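Putative membrane protein (Yersinia pestis CO92, PDB 5TF3) is of unknown function but folds as a compact all-helical domain of the DUF1198 family. Local coordinates at residues Y56-Y61 / E74-T79. Numbering follows the deposited sequence.
Sequences YLVFIY and ELWRNT
An antiparallel helical hairpin, made of helix 48-65 and helix 70-82 with a short connection between them, brings V58 and F59 against W76 and R77. The axes of the two short segments run at 172° to each other and stay 10.0 Å apart at their closest, with the CA atoms of F59 and W76 nearest each other, 6.1 Å apart. The side chains of F59 and W76 pass each other in opposite directions, F59 meeting CB of W76 and not its indole. With chi1 at 173° CG of F59 points opposite its amide nitrogen, and the ring reaches the backbone of helix 70-82. There CD2 of F59 lies 3.7 Å from CB of W76, while CE2 of F59 comes within 3.7 Å of the backbone N of R77. That nitrogen sits at the edge of the phenyl ring, near its plane, so the ring meets the opposite helix edge-on at the W76-R77 peptide. The indole of W76 extends toward V58, running across the direction of segment 56-61, and its CZ3 meets CG1 of V58 at 3.7 Å, the two side chains crossing at about a right angle. L75, from the same helix as W76, lays CD2 over one indole face, 3.6 Å above the plane and offset toward the rim. One turn on, OG1 of T79 donates to O of L75 at 3.0 Å. All four residues that touch are buried, and no hydrogen bond joins the segments. W76 also stacks on the ring of H62, and F59 meets Y118 of helix 108-122, where R77 packs too while its NE and NH2 hydrogen-bond OD1 of N123 and O of H131. V58 rests on helix 22-29, and L57 and I60 face helix 91-100, placing helix 48-65 among three further helices.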
loop_
_atom_site.group_PDB
_atom_site.type_symbol
_atom_site.label_atom_id
_atom_site.label_comp_id
_atom_site.label_asym_id
_atom_site.label_seq_id
_atom_site.Cartn_x
_atom_site.Cartn_y
_atom_site.Cartn_z
ATOM N N TYR A 56 -1.263 1.997 2.197
ATOM C CA TYR A 56 -2.088 1.640 1.053
ATOM C C TYR A 56 -1.259 1.163 -0.133
ATOM O O TYR A 56 -1.755 0.377 -0.946
ATOM C CB TYR A 56 -2.963 2.831 0.654
ATOM C CG TYR A 56 -4.047 3.117 1.662
ATOM C CD1 TYR A 56 -5.193 2.331 1.725
ATOM C CD2 TYR A 56 -3.927 4.170 2.553
ATOM C CE1 TYR A 56 -6.198 2.600 2.652
ATOM C CE2 TYR A 56 -4.917 4.446 3.473
ATOM C CZ TYR A 56 -6.048 3.660 3.520
ATOM O OH TYR A 56 -7.022 3.948 4.444
ATOM N N LEU A 57 -0.011 1.635 -0.272
ATOM C CA LEU A 57 0.854 1.109 -1.328
ATOM C C LEU A 57 1.256 -0.330 -1.038
ATOM O O LEU A 57 1.348 -1.152 -1.960
ATOM C CB LEU A 57 2.114 1.969 -1.488
ATOM C CG LEU A 57 1.984 3.270 -2.274
ATOM C CD1 LEU A 57 3.326 3.942 -2.310
ATOM C CD2 LEU A 57 1.490 3.001 -3.672
ATOM N N VAL A 58 1.553 -0.629 0.229
ATOM C CA VAL A 58 1.795 -2.008 0.655
ATOM C C VAL A 58 0.609 -2.894 0.283
ATOM O O VAL A 58 0.771 -3.972 -0.306
ATOM C CB VAL A 58 2.079 -2.044 2.168
ATOM C CG1 VAL A 58 2.205 -3.476 2.675
ATOM C CG2 VAL A 58 3.364 -1.264 2.473
ATOM N N PHE A 59 -0.603 -2.449 0.611
ATOM C CA PHE A 59 -1.805 -3.201 0.252
ATOM C C PHE A 59 -1.890 -3.429 -1.257
ATOM O O PHE A 59 -2.062 -4.561 -1.716
ATOM C CB PHE A 59 -3.042 -2.447 0.761
ATOM C CG PHE A 59 -4.355 -3.037 0.320
ATOM C CD1 PHE A 59 -4.952 -2.636 -0.875
ATOM C CD2 PHE A 59 -5.013 -3.966 1.115
ATOM C CE1 PHE A 59 -6.156 -3.180 -1.291
ATOM C CE2 PHE A 59 -6.227 -4.508 0.721
ATOM C CZ PHE A 59 -6.804 -4.114 -0.496
ATOM N N ILE A 60 -1.774 -2.359 -2.048
ATOM C CA ILE A 60 -1.892 -2.496 -3.503
ATOM C C ILE A 60 -0.834 -3.444 -4.046
ATOM O O ILE A 60 -1.122 -4.304 -4.887
ATOM C CB ILE A 60 -1.806 -1.117 -4.180
ATOM C CG1 ILE A 60 -3.088 -0.310 -3.917
ATOM C CG2 ILE A 60 -1.499 -1.288 -5.689
ATOM C CD1 ILE A 60 -3.020 1.149 -4.359
ATOM N N TYR A 61 0.404 -3.325 -3.557
ATOM C CA TYR A 61 1.475 -4.192 -4.045
ATOM C C TYR A 61 1.163 -5.655 -3.777
ATOM O O TYR A 61 1.249 -6.496 -4.677
ATOM C CB TYR A 61 2.821 -3.806 -3.414
ATOM C CG TYR A 61 3.935 -4.773 -3.801
ATOM C CD1 TYR A 61 4.546 -4.699 -5.060
ATOM C CD2 TYR A 61 4.348 -5.779 -2.929
ATOM C CE1 TYR A 61 5.547 -5.597 -5.429
ATOM C CE2 TYR A 61 5.354 -6.682 -3.292
ATOM C CZ TYR A 61 5.944 -6.583 -4.537
ATOM O OH TYR A 61 6.931 -7.476 -4.890
ATOM N N GLU A 74 -8.566 -10.359 1.392
ATOM C CA GLU A 74 -9.145 -10.337 2.733
ATOM C C GLU A 74 -8.053 -10.283 3.797
ATOM O O GLU A 74 -8.164 -9.545 4.789
ATOM C CB GLU A 74 -10.040 -11.563 2.931
ATOM C CG GLU A 74 -10.633 -11.663 4.325
ATOM C CD GLU A 74 -11.701 -12.736 4.433
ATOM O OE1 GLU A 74 -12.353 -13.045 3.409
ATOM O OE2 GLU A 74 -11.886 -13.273 5.546
ATOM N N LEU A 75 -6.985 -11.054 3.595
ATOM C CA LEU A 75 -5.828 -11.026 4.482
ATOM C C LEU A 75 -5.285 -9.609 4.657
ATOM O O LEU A 75 -5.098 -9.137 5.783
ATOM C CB LEU A 75 -4.756 -11.952 3.901
ATOM C CG LEU A 75 -3.508 -12.291 4.687
ATOM C CD1 LEU A 75 -2.962 -13.620 4.161
ATOM C CD2 LEU A 75 -2.471 -11.177 4.575
ATOM N N TRP A 76 -4.985 -8.925 3.540
ATOM C CA TRP A 76 -4.377 -7.598 3.617
ATOM C C TRP A 76 -5.366 -6.536 4.077
ATOM O O TRP A 76 -4.976 -5.588 4.773
ATOM C CB TRP A 76 -3.740 -7.234 2.265
ATOM C CG TRP A 76 -2.462 -8.004 2.125
ATOM C CD1 TRP A 76 -2.270 -9.197 1.475
ATOM C CD2 TRP A 76 -1.209 -7.666 2.729
ATOM N NE1 TRP A 76 -0.947 -9.599 1.606
ATOM C CE2 TRP A 76 -0.287 -8.679 2.386
ATOM C CE3 TRP A 76 -0.780 -6.596 3.525
ATOM C CZ2 TRP A 76 1.038 -8.650 2.801
ATOM C CZ3 TRP A 76 0.552 -6.573 3.944
ATOM C CH2 TRP A 76 1.435 -7.589 3.577
ATOM N N ARG A 77 -6.645 -6.690 3.740
ATOM C CA ARG A 77 -7.651 -5.759 4.241
ATOM C C ARG A 77 -7.731 -5.812 5.769
ATOM O O ARG A 77 -7.861 -4.777 6.440
ATOM C CB ARG A 77 -9.018 -6.087 3.611
ATOM C CG ARG A 77 -10.159 -5.229 4.140
ATOM C CD ARG A 77 -11.531 -5.567 3.486
ATOM N NE ARG A 77 -12.571 -4.657 3.971
ATOM C CZ ARG A 77 -13.337 -4.889 5.032
ATOM N NH1 ARG A 77 -13.220 -6.027 5.709
ATOM N NH2 ARG A 77 -14.233 -3.987 5.402
ATOM N N ASN A 78 -7.666 -7.017 6.338
ATOM C CA ASN A 78 -7.710 -7.139 7.789
ATOM C C ASN A 78 -6.461 -6.555 8.425
ATOM O O ASN A 78 -6.519 -6.083 9.567
ATOM C CB ASN A 78 -7.881 -8.606 8.200
ATOM C CG ASN A 78 -9.277 -9.134 7.900
ATOM O OD1 ASN A 78 -10.227 -8.356 7.753
ATOM N ND2 ASN A 78 -9.414 -10.460 7.835
ATOM N N THR A 79 -5.328 -6.577 7.708
ATOM C CA THR A 79 -4.116 -5.938 8.216
ATOM C C THR A 79 -4.301 -4.423 8.327
ATOM O O THR A 79 -3.921 -3.820 9.338
ATOM C CB THR A 79 -2.916 -6.317 7.321
ATOM O OG1 THR A 79 -2.821 -7.745 7.253
ATOM C CG2 THR A 79 -1.593 -5.813 7.884
#